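Beta 1-3 glucanase (Clostridium beijerinckii NCIMB 8052, PDB 5H4E) probably hydrolyses beta-1,3-glucans as a glycoside hydrolase of family GH64. Local coordinates at residues I93-Y98 with A139-T144; G147-T152 with S358-V363; I164-N169 with K367-N372; Y172-G177 with S341-S346. All coordinates share one frame; numbering follows the deposited sequence.

Overall arrangement
Three of the four contacts are antiparallel backbone ladders whose side chains adapt to their surroundings; the fourth sets a loop against a strand. Contacts 1 and 2 belong to one antiparallel sheet, joined where strand 136-144 pairs with strand 147-151. Contacts 3 and 4 share the facing five-stranded mixed sheet through strands 162-168 and 173-177. The sheets meet through apolar side chains: M97 of contact 1 packs on I371 of contact 3, and L361 of contact 2 on I164 and L166. Contact 2 is buried, with an aromatic stack on one face. Contacts 1 and 3 are partly buried. Contact 4, at a sheet edge, has a single direct backbone hydrogen bond and relies on a salt bridge, a CH-pi contact and waters.

Contact 1 (I93-Y98 with A139-T144)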
# COMPACT_ATOMS: atom_id res chain seq x y z
N ILE A 93 -11.23 -6.27 9.23
CA ILE A 93 -9.82 -6.50 8.92
C ILE A 93 -9.53 -6.56 7.42
O ILE A 93 -10.43 -6.81 6.62
CB ILE A 93 -9.32 -7.79 9.59
CG1 ILE A 93 -10.12 -8.99 9.11
CG2 ILE A 93 -9.43 -7.68 11.10
CD1 ILE A 93 -9.75 -10.26 9.85
N GLY A 94 -8.27 -6.30 7.07
CA GLY A 94 -7.81 -6.35 5.69
C GLY A 94 -8.70 -5.59 4.73
O GLY A 94 -8.99 -6.06 3.63
N ALA A 95 -9.15 -4.41 5.14
CA ALA A 95 -10.16 -3.69 4.36
C ALA A 95 -9.54 -2.68 3.40
O ALA A 95 -8.46 -2.12 3.68
CB ALA A 95 -11.15 -2.98 5.30
N ARG A 96 -10.20 -2.47 2.27
CA ARG A 96 -9.84 -1.42 1.33
C ARG A 96 -11.07 -0.59 0.97
O ARG A 96 -12.12 -1.14 0.62
CB ARG A 96 -9.24 -2.00 0.05
CG ARG A 96 -7.94 -2.73 0.26
CD ARG A 96 -7.48 -3.29 -1.06
NE ARG A 96 -6.13 -3.79 -0.97
CZ ARG A 96 -5.39 -4.13 -2.02
NH1 ARG A 96 -5.88 -4.02 -3.25
NH2 ARG A 96 -4.15 -4.58 -1.84
N MET A 97 -10.94 0.73 1.05
CA MET A 97 -11.98 1.61 0.53
C MET A 97 -11.55 2.14 -0.82
O MET A 97 -10.73 3.05 -0.89
CB MET A 97 -12.25 2.79 1.48
CG MET A 97 -13.37 3.72 1.00
SD MET A 97 -13.79 4.88 2.32
CE MET A 97 -15.29 5.63 1.69
N TYR A 98 -12.08 1.56 -1.90
CA TYR A 98 -11.76 2.03 -3.25
C TYR A 98 -12.59 3.27 -3.55
O TYR A 98 -13.79 3.28 -3.32
CB TYR A 98 -12.07 0.96 -4.31
CG TYR A 98 -11.17 -0.25 -4.29
CD1 TYR A 98 -9.98 -0.26 -5.00
CD2 TYR A 98 -11.54 -1.41 -3.61
CE1 TYR A 98 -9.16 -1.37 -5.00
CE2 TYR A 98 -10.73 -2.52 -3.60
CZ TYR A 98 -9.54 -2.50 -4.31
OH TYR A 98 -8.71 -3.60 -4.31
N ALA A 139 -7.94 3.56 0.16
CA ALA A 139 -7.44 3.64 1.52
C ALA A 139 -7.39 2.24 2.10
O ALA A 139 -8.29 1.42 1.83
CB ALA A 139 -8.32 4.55 2.37
N GLU A 140 -6.35 1.92 2.87
CA GLU A 140 -6.28 0.63 3.55
C GLU A 140 -6.60 0.82 5.03
O GLU A 140 -6.20 1.82 5.61
CB GLU A 140 -4.89 -0.00 3.37
CG GLU A 140 -4.58 -0.28 1.90
CD GLU A 140 -3.18 -0.79 1.65
OE1 GLU A 140 -2.27 -0.44 2.42
OE2 GLU A 140 -3.00 -1.51 0.65
N MET A 141 -7.34 -0.11 5.63
CA MET A 141 -7.66 0.07 7.05
C MET A 141 -8.00 -1.23 7.75
O MET A 141 -8.39 -2.21 7.12
CB MET A 141 -8.82 1.05 7.23
CG MET A 141 -10.17 0.43 7.06
SD MET A 141 -11.22 1.57 6.17
CE MET A 141 -10.53 1.30 4.55
N ALA A 142 -7.80 -1.24 9.06
CA ALA A 142 -8.26 -2.34 9.90
C ALA A 142 -8.62 -1.78 11.26
O ALA A 142 -7.92 -0.90 11.78
CB ALA A 142 -7.21 -3.42 10.01
N TRP A 143 -9.72 -2.26 11.82
CA TRP A 143 -10.13 -1.84 13.14
C TRP A 143 -10.25 -3.10 13.97
O TRP A 143 -11.12 -3.94 13.72
CB TRP A 143 -11.45 -1.07 13.08
CG TRP A 143 -11.92 -0.52 14.39
CD1 TRP A 143 -11.18 -0.35 15.54
CD2 TRP A 143 -13.24 -0.08 14.69
NE1 TRP A 143 -11.98 0.17 16.53
CE2 TRP A 143 -13.25 0.35 16.04
CE3 TRP A 143 -14.42 -0.00 13.95
CZ2 TRP A 143 -14.39 0.86 16.65
CZ3 TRP A 143 -15.55 0.49 14.56
CH2 TRP A 143 -15.53 0.91 15.90
N THR A 144 -9.34 -3.25 14.93
CA THR A 144 -9.25 -4.48 15.70
C THR A 144 -9.38 -4.19 17.18
O THR A 144 -9.70 -3.07 17.58
CB THR A 144 -7.92 -5.19 15.46
OG1 THR A 144 -6.86 -4.37 15.98
CG2 THR A 144 -7.69 -5.40 13.96
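A95, R96 and M97 pair with M141, E140 and A139 in an antiparallel ladder, part of the curled sheet in which strand 95-101 lies between strands 26-33 and 136-144. The ladder ends at A95, before which the chain turns a corner at I93 and G94. The A95/M141 and M97/A139 pairs are hydrogen-bonded, with A95 N to M141 O at 3.1 Å and M97 N to A139 O at 2.8 Å, and R96/E140 between them is a non-hydrogen-bonded pair. The two faces differ in chemistry. On that of A95, M97, A139 and M141, M141 folds back over its partner strand: chi3 of 76° turns CE until it rests 3.8 Å from M97 CB, while M141 CG touches A95 CB. This face packs against L11 of strand 9-16 in the other sheet. On the opposite face R96 and E140 lie side by side and point the same way without forming a salt bridge. E140 is instead held by W138 NE1 at OE2 and by N151 ND2 at OE1. The guanidinium and carboxylate planes are 32° apart, with R96 NH2 4.1 Å from E140 OE2. R96 NH1 spends an in-plane N-H on its own strand, donating to Y98 OH at 3.1 Å.

Contact 2 (G147-T152 with S358-V363); sequences GLWINT and SSTLHV
The W149 indole and the H362 imidazole form an offset stack, their planes 21° apart and the centroid of the indole six-membered ring 4.0 Å from that of the imidazole. H362 ND1 sits over the centre of one indole face, while W149 CE2 lies over the imidazole face and NE1 over it toward the rim. H362 CB adds a CH-pi contact over the indole five-membered ring. At the indole edge T360 CG2 meets W149 CD1 at 3.6 Å; at the imidazole edge stands L148 O. To this oxygen H362 ND1 donates a bond of 3.1 Å from well above the carbonyl plane, whereas V363 N reaches the same oxygen within that plane. The ND1 bond, together with the stack, limits the imidazole's rotation. Beyond the rings, I150 and L361 exchange both backbone bonds, and I150 CG2 touches L361 CB at 4.0 Å on the face turned to I164 and L166. Past the ladder S359 OG donates to T152 O at 2.7 Å, and N151 ND2 reaches that oxygen from the opposite face of its plane. A water bridges T152 N and S359 O. L148-I150 and L361-V363 form an antiparallel ladder whose non-hydrogen-bonded pair, W149/H362, carries a cross-strand aromatic stack, joining strand 361-363 to strand 147-151 of the curled sheet.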
# COMPACT_ATOMS: atom_id res chain seq x y z
N GLY A 147 -7.28 -1.11 18.21
CA GLY A 147 -7.50 0.21 17.64
C GLY A 147 -7.64 0.16 16.13
O GLY A 147 -7.77 -0.91 15.54
N LEU A 148 -7.60 1.33 15.51
CA LEU A 148 -7.81 1.45 14.07
C LEU A 148 -6.53 1.93 13.40
O LEU A 148 -5.87 2.84 13.90
CB LEU A 148 -8.97 2.40 13.78
CG LEU A 148 -9.43 2.66 12.34
CD1 LEU A 148 -10.89 3.07 12.39
CD2 LEU A 148 -8.61 3.76 11.70
N TRP A 149 -6.19 1.31 12.27
CA TRP A 149 -5.09 1.76 11.41
C TRP A 149 -5.70 2.14 10.08
O TRP A 149 -6.53 1.41 9.57
CB TRP A 149 -4.05 0.66 11.17
CG TRP A 149 -3.17 0.33 12.33
CD1 TRP A 149 -1.83 0.64 12.46
CD2 TRP A 149 -3.53 -0.40 13.50
NE1 TRP A 149 -1.36 0.16 13.66
CE2 TRP A 149 -2.38 -0.48 14.31
CE3 TRP A 149 -4.72 -0.99 13.95
CZ2 TRP A 149 -2.38 -1.13 15.55
CZ3 TRP A 149 -4.72 -1.63 15.19
CH2 TRP A 149 -3.55 -1.70 15.97
N ILE A 150 -5.31 3.27 9.52
CA ILE A 150 -5.81 3.62 8.20
C ILE A 150 -4.70 4.35 7.46
O ILE A 150 -3.92 5.08 8.07
CB ILE A 150 -7.12 4.46 8.29
CG1 ILE A 150 -7.65 4.81 6.90
CG2 ILE A 150 -6.91 5.73 9.15
CD1 ILE A 150 -9.09 5.29 6.89
N ASN A 151 -4.58 4.11 6.15
CA ASN A 151 -3.50 4.77 5.40
C ASN A 151 -3.81 4.93 3.92
O ASN A 151 -4.54 4.13 3.33
CB ASN A 151 -2.17 3.99 5.56
CG ASN A 151 -2.27 2.54 5.07
OD1 ASN A 151 -2.67 1.66 5.83
ND2 ASN A 151 -1.91 2.30 3.81
N THR A 152 -3.25 5.99 3.34
CA THR A 152 -3.10 6.08 1.88
C THR A 152 -1.97 5.14 1.48
O THR A 152 -1.14 4.75 2.32
CB THR A 152 -2.76 7.49 1.41
OG1 THR A 152 -1.45 7.86 1.87
CG2 THR A 152 -3.77 8.51 1.91
N SER A 358 5.79 5.74 7.19
CA SER A 358 4.65 5.52 6.29
C SER A 358 3.53 6.50 6.60
O SER A 358 3.58 7.26 7.57
CB SER A 358 4.14 4.08 6.40
OG SER A 358 3.27 3.93 7.52
N SER A 359 2.48 6.45 5.78
CA SER A 359 1.31 7.29 5.95
C SER A 359 0.32 6.69 6.94
O SER A 359 -0.84 7.11 7.00
CB SER A 359 0.64 7.49 4.59
OG SER A 359 0.37 6.21 4.03
N THR A 360 0.75 5.69 7.71
CA THR A 360 -0.18 5.02 8.61
C THR A 360 -0.63 5.94 9.73
O THR A 360 0.19 6.50 10.45
CB THR A 360 0.43 3.75 9.25
OG1 THR A 360 0.62 2.75 8.24
CG2 THR A 360 -0.54 3.19 10.32
N LEU A 361 -1.94 6.10 9.85
CA LEU A 361 -2.58 6.75 10.99
C LEU A 361 -3.11 5.67 11.92
O LEU A 361 -3.62 4.65 11.46
CB LEU A 361 -3.73 7.66 10.53
CG LEU A 361 -3.37 8.81 9.58
CD1 LEU A 361 -4.50 9.08 8.61
CD2 LEU A 361 -3.06 10.05 10.38
N HIS A 362 -3.00 5.89 13.23
CA HIS A 362 -3.43 4.89 14.19
C HIS A 362 -3.87 5.52 15.50
O HIS A 362 -3.22 6.43 16.01
CB HIS A 362 -2.30 3.89 14.46
CG HIS A 362 -2.49 3.07 15.69
ND1 HIS A 362 -3.52 2.16 15.83
CD2 HIS A 362 -1.78 3.00 16.84
CE1 HIS A 362 -3.43 1.58 17.01
NE2 HIS A 362 -2.38 2.07 17.64
N VAL A 363 -4.99 5.03 16.05
CA VAL A 363 -5.41 5.42 17.39
C VAL A 363 -6.31 4.35 18.00
O VAL A 363 -7.05 3.64 17.30
CB VAL A 363 -6.16 6.78 17.38
CG1 VAL A 363 -7.56 6.62 16.81
CG2 VAL A 363 -6.22 7.37 18.80
O HOH W 1 -2.83 8.15 5.22

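Contact 3 (I164-N169 with K367-N372)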
# COMPACT_ATOMS: atom_id res chain seq x y z
N ILE A 164 -5.62 11.57 4.27
CA ILE A 164 -6.62 11.15 5.21
C ILE A 164 -6.38 11.87 6.53
O ILE A 164 -5.24 11.99 6.99
CB ILE A 164 -6.59 9.61 5.41
CG1 ILE A 164 -6.82 8.89 4.07
CG2 ILE A 164 -7.60 9.16 6.51
CD1 ILE A 164 -6.56 7.39 4.12
N GLN A 165 -7.46 12.37 7.12
CA GLN A 165 -7.42 12.90 8.47
C GLN A 165 -8.10 11.94 9.42
O GLN A 165 -9.28 11.66 9.28
CB GLN A 165 -8.11 14.27 8.55
CG GLN A 165 -8.24 14.81 9.99
CD GLN A 165 -9.12 16.05 10.06
OE1 GLN A 165 -9.82 16.39 9.11
NE2 GLN A 165 -9.06 16.76 11.19
N LEU A 166 -7.36 11.42 10.40
CA LEU A 166 -7.95 10.52 11.38
C LEU A 166 -8.14 11.26 12.69
O LEU A 166 -7.19 11.89 13.20
CB LEU A 166 -7.08 9.27 11.60
CG LEU A 166 -7.58 8.34 12.72
CD1 LEU A 166 -8.98 7.79 12.40
CD2 LEU A 166 -6.59 7.18 12.98
N VAL A 167 -9.35 11.18 13.23
CA VAL A 167 -9.70 11.89 14.44
C VAL A 167 -10.14 10.90 15.51
O VAL A 167 -11.09 10.13 15.31
CB VAL A 167 -10.84 12.92 14.19
CG1 VAL A 167 -11.23 13.63 15.50
CG2 VAL A 167 -10.42 13.93 13.12
N GLY A 168 -9.45 10.93 16.64
CA GLY A 168 -9.79 10.03 17.74
C GLY A 168 -10.85 10.63 18.64
O GLY A 168 -11.18 11.81 18.53
N ASN A 169 -11.39 9.80 19.53
CA ASN A 169 -12.38 10.27 20.50
C ASN A 169 -11.82 11.14 21.61
O ASN A 169 -12.58 11.82 22.31
CB ASN A 169 -13.08 9.06 21.14
CG ASN A 169 -14.22 8.53 20.29
OD1 ASN A 169 -15.10 9.28 19.89
ND2 ASN A 169 -14.19 7.24 20.01
N LYS A 367 -12.81 7.94 16.18
CA LYS A 367 -14.13 8.57 16.06
C LYS A 367 -14.55 8.63 14.59
O LYS A 367 -15.58 8.08 14.21
CB LYS A 367 -14.10 9.98 16.65
CG LYS A 367 -15.45 10.64 16.80
CD LYS A 367 -15.26 12.03 17.39
CE LYS A 367 -16.57 12.72 17.68
NZ LYS A 367 -16.36 13.86 18.63
N TYR A 368 -13.74 9.29 13.78
CA TYR A 368 -14.01 9.33 12.34
C TYR A 368 -12.74 9.66 11.56
O TYR A 368 -11.75 10.12 12.13
CB TYR A 368 -15.12 10.35 12.02
CG TYR A 368 -14.73 11.80 12.27
CD1 TYR A 368 -15.05 12.42 13.48
CD2 TYR A 368 -14.08 12.55 11.30
CE1 TYR A 368 -14.71 13.73 13.72
CE2 TYR A 368 -13.72 13.87 11.54
CZ TYR A 368 -14.05 14.45 12.75
OH TYR A 368 -13.71 15.77 12.99
N ALA A 369 -12.80 9.43 10.25
CA ALA A 369 -11.74 9.88 9.34
C ALA A 369 -12.34 10.63 8.17
O ALA A 369 -13.45 10.33 7.72
CB ALA A 369 -10.87 8.70 8.85
N ILE A 370 -11.61 11.63 7.69
CA ILE A 370 -11.97 12.31 6.45
C ILE A 370 -11.05 11.84 5.33
O ILE A 370 -9.83 11.91 5.46
CB ILE A 370 -11.83 13.85 6.54
CG1 ILE A 370 -12.64 14.44 7.71
CG2 ILE A 370 -12.20 14.49 5.20
CD1 ILE A 370 -14.11 14.24 7.61
N ILE A 371 -11.62 11.37 4.22
CA ILE A 371 -10.79 10.99 3.09
C ILE A 371 -10.91 12.07 2.02
O ILE A 371 -11.94 12.21 1.35
CB ILE A 371 -11.16 9.61 2.57
CG1 ILE A 371 -11.09 8.63 3.75
CG2 ILE A 371 -10.19 9.17 1.47
CD1 ILE A 371 -11.64 7.26 3.46
N ASN A 372 -9.84 12.85 1.93
CA ASN A 372 -9.77 13.99 1.05
C ASN A 372 -9.26 13.59 -0.32
O ASN A 372 -8.08 13.32 -0.48
CB ASN A 372 -8.84 15.05 1.64
CG ASN A 372 -9.40 15.68 2.89
OD1 ASN A 372 -10.43 16.36 2.85
ND2 ASN A 372 -8.73 15.45 4.01
O HOH W 2 -9.01 17.04 6.46
O HOH W 3 -15.07 12.84 21.35
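Y368 and V167 meet with Y368 CG set between its backbone N and carbonyl carbon (chi1 67°) and V167 CG1 anti to its backbone N (chi1 178°). The tyrosine runs beside the valine, with V167 CB over one ring face, 3.9 Å from the ring centroid and offset toward the rim, in a CH-pi contact. V167 CG2 adds a touch of 3.7 Å on Y368 CE2. The backbone beneath carries a classic beta bulge. K367 and Y368 both face V167, and V167 O accepts from K367 N at 2.9 Å and from Y368 N at 3.2 Å. From there the antiparallel ladder is regular; Q165 and I370 exchange both bonds, with I370 N to Q165 O at 2.8 Å. On the same face as Y368, Q165 and I370 lie side by side, pointing the same way, Q165 OE1 3.7 Å from I370 CG1. Q165 NE2 is engaged by N173 OD1, and a water links Q165 OE1 to N372 ND2. The other face is apolar: I164 CG2 lies 4.0 Å from A369 CB, which L166 CD1 also touches. That side turns to the curled sheet, where I164 and L166 press on I150 and L361. Strand 366-374 is the middle strand of its five-stranded sheet, flanked by 9-16 and 162-168, and 173-177 lies beyond 162-168 at the edge.

Contact 4 (Y172-G177 with S341-S346)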
# COMPACT_ATOMS: atom_id res chain seq x y z
N TYR A 172 -6.54 12.66 19.53
CA TYR A 172 -5.72 12.38 18.34
C TYR A 172 -6.33 13.07 17.12
O TYR A 172 -7.52 12.94 16.86
CB TYR A 172 -5.64 10.87 18.12
CG TYR A 172 -4.77 10.42 16.97
CD1 TYR A 172 -5.31 10.26 15.69
CD2 TYR A 172 -3.44 10.09 17.17
CE1 TYR A 172 -4.54 9.82 14.64
CE2 TYR A 172 -2.65 9.64 16.12
CZ TYR A 172 -3.21 9.51 14.85
OH TYR A 172 -2.45 9.06 13.78
N ASN A 173 -5.50 13.80 16.39
CA ASN A 173 -5.96 14.46 15.18
C ASN A 173 -4.79 14.65 14.23
O ASN A 173 -4.02 15.60 14.39
CB ASN A 173 -6.64 15.81 15.50
CG ASN A 173 -7.56 16.29 14.39
OD1 ASN A 173 -7.28 16.09 13.21
ND2 ASN A 173 -8.68 16.89 14.77
N LYS A 174 -4.65 13.75 13.26
CA LYS A 174 -3.52 13.77 12.33
C LYS A 174 -3.98 13.59 10.89
O LYS A 174 -4.98 12.95 10.62
CB LYS A 174 -2.51 12.68 12.69
CG LYS A 174 -1.85 12.84 14.05
CD LYS A 174 -1.07 14.15 14.14
CE LYS A 174 0.13 14.16 13.21
NZ LYS A 174 0.94 15.41 13.36
N THR A 175 -3.20 14.16 9.97
CA THR A 175 -3.49 14.09 8.54
C THR A 175 -2.24 13.67 7.77
O THR A 175 -1.23 14.37 7.78
CB THR A 175 -4.00 15.45 7.99
OG1 THR A 175 -5.20 15.82 8.68
CG2 THR A 175 -4.30 15.37 6.48
N TYR A 176 -2.32 12.51 7.11
CA TYR A 176 -1.21 12.02 6.30
C TYR A 176 -1.67 11.75 4.87
O TYR A 176 -2.76 11.20 4.66
CB TYR A 176 -0.61 10.73 6.87
CG TYR A 176 0.02 10.85 8.23
CD1 TYR A 176 0.53 12.07 8.68
CD2 TYR A 176 0.13 9.74 9.06
CE1 TYR A 176 1.13 12.17 9.94
CE2 TYR A 176 0.73 9.84 10.32
CZ TYR A 176 1.22 11.06 10.74
OH TYR A 176 1.81 11.18 11.99
N GLY A 177 -0.85 12.14 3.90
CA GLY A 177 -1.11 11.84 2.51
C GLY A 177 -0.37 12.79 1.58
O GLY A 177 0.58 13.46 2.00
N SER A 341 4.54 14.91 0.66
CA SER A 341 3.51 14.43 1.57
C SER A 341 3.62 15.19 2.89
O SER A 341 4.67 15.76 3.19
CB SER A 341 3.64 12.93 1.81
OG SER A 341 4.90 12.63 2.39
N TYR A 342 2.56 15.17 3.68
CA TYR A 342 2.60 15.81 5.00
C TYR A 342 3.62 15.11 5.90
O TYR A 342 3.57 13.89 6.07
CB TYR A 342 1.22 15.79 5.65
CG TYR A 342 0.19 16.62 4.90
CD1 TYR A 342 0.24 18.01 4.93
CD2 TYR A 342 -0.83 16.01 4.18
CE1 TYR A 342 -0.70 18.77 4.24
CE2 TYR A 342 -1.78 16.76 3.50
CZ TYR A 342 -1.71 18.14 3.53
OH TYR A 342 -2.66 18.87 2.84
N GLU A 343 4.54 15.90 6.46
CA GLU A 343 5.57 15.40 7.37
C GLU A 343 6.41 14.29 6.75
O GLU A 343 6.97 13.45 7.47
CB GLU A 343 4.94 14.89 8.66
CG GLU A 343 4.16 15.95 9.40
CD GLU A 343 3.59 15.43 10.70
OE1 GLU A 343 4.30 14.71 11.42
OE2 GLU A 343 2.43 15.75 11.01
N ASN A 344 6.50 14.30 5.42
CA ASN A 344 7.22 13.28 4.67
C ASN A 344 6.80 11.84 4.98
O ASN A 344 7.61 10.91 4.84
CB ASN A 344 8.73 13.43 4.90
CG ASN A 344 9.32 14.52 4.03
OD1 ASN A 344 8.70 15.56 3.80
ND2 ASN A 344 10.52 14.28 3.52
N LYS A 345 5.54 11.66 5.37
CA LYS A 345 4.99 10.34 5.69
C LYS A 345 4.31 9.74 4.46
O LYS A 345 3.36 10.31 3.93
CB LYS A 345 3.97 10.42 6.82
CG LYS A 345 4.47 11.05 8.10
CD LYS A 345 5.20 10.05 8.94
CE LYS A 345 5.40 10.62 10.35
NZ LYS A 345 6.36 9.81 11.13
N SER A 346 4.77 8.59 4.02
CA SER A 346 4.21 7.99 2.81
C SER A 346 4.45 6.49 2.77
O SER A 346 5.52 6.01 3.19
CB SER A 346 4.82 8.67 1.57
OG SER A 346 4.30 8.11 0.36
O HOH W 4 3.08 13.10 12.88
O HOH W 5 0.50 16.12 9.18
O HOH W 6 1.68 12.32 4.94
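K174 and E343 provide the charged link between strand 173-177 and the loop 341-346. Crossing at about a right angle, they form a salt bridge in which K174 NZ lies 2.8 Å from E343 OE2 and uses that oxygen's syn lone pair. The lysine chain bends at chi2 and chi3. E343 OE2 also lies at the edge of the Y176 ring, 4.0 Å from CE1. A single direct backbone hydrogen bond crosses, from Y342 N to G177 O at 3.1 Å and nearly along the C=O axis. Within the loop, hydrogen bonds from N344 N to S341 O and from K345 N to Y342 O mark tight turns, and K345 NZ is hydrogen-bonded to D356 O. One water joins T175 O to E343 OE2; another accepts from G177 N and lies near Y342 O and K345 O; a third meets Y176 OH and E343 OE1, and K174 NZ weakly. The apolar contacts involve rings. K345 CG packs over one face of the Y176 ring, 4.1 Å from its centroid, in a CH-pi contact, and T175 CG2 lies 4.1 Å from Y342 CE2. The arrangement is a turn-rich loop, following helix 332-339, docked through side chains and water on an edge strand, 173-177, of the mixed sheet.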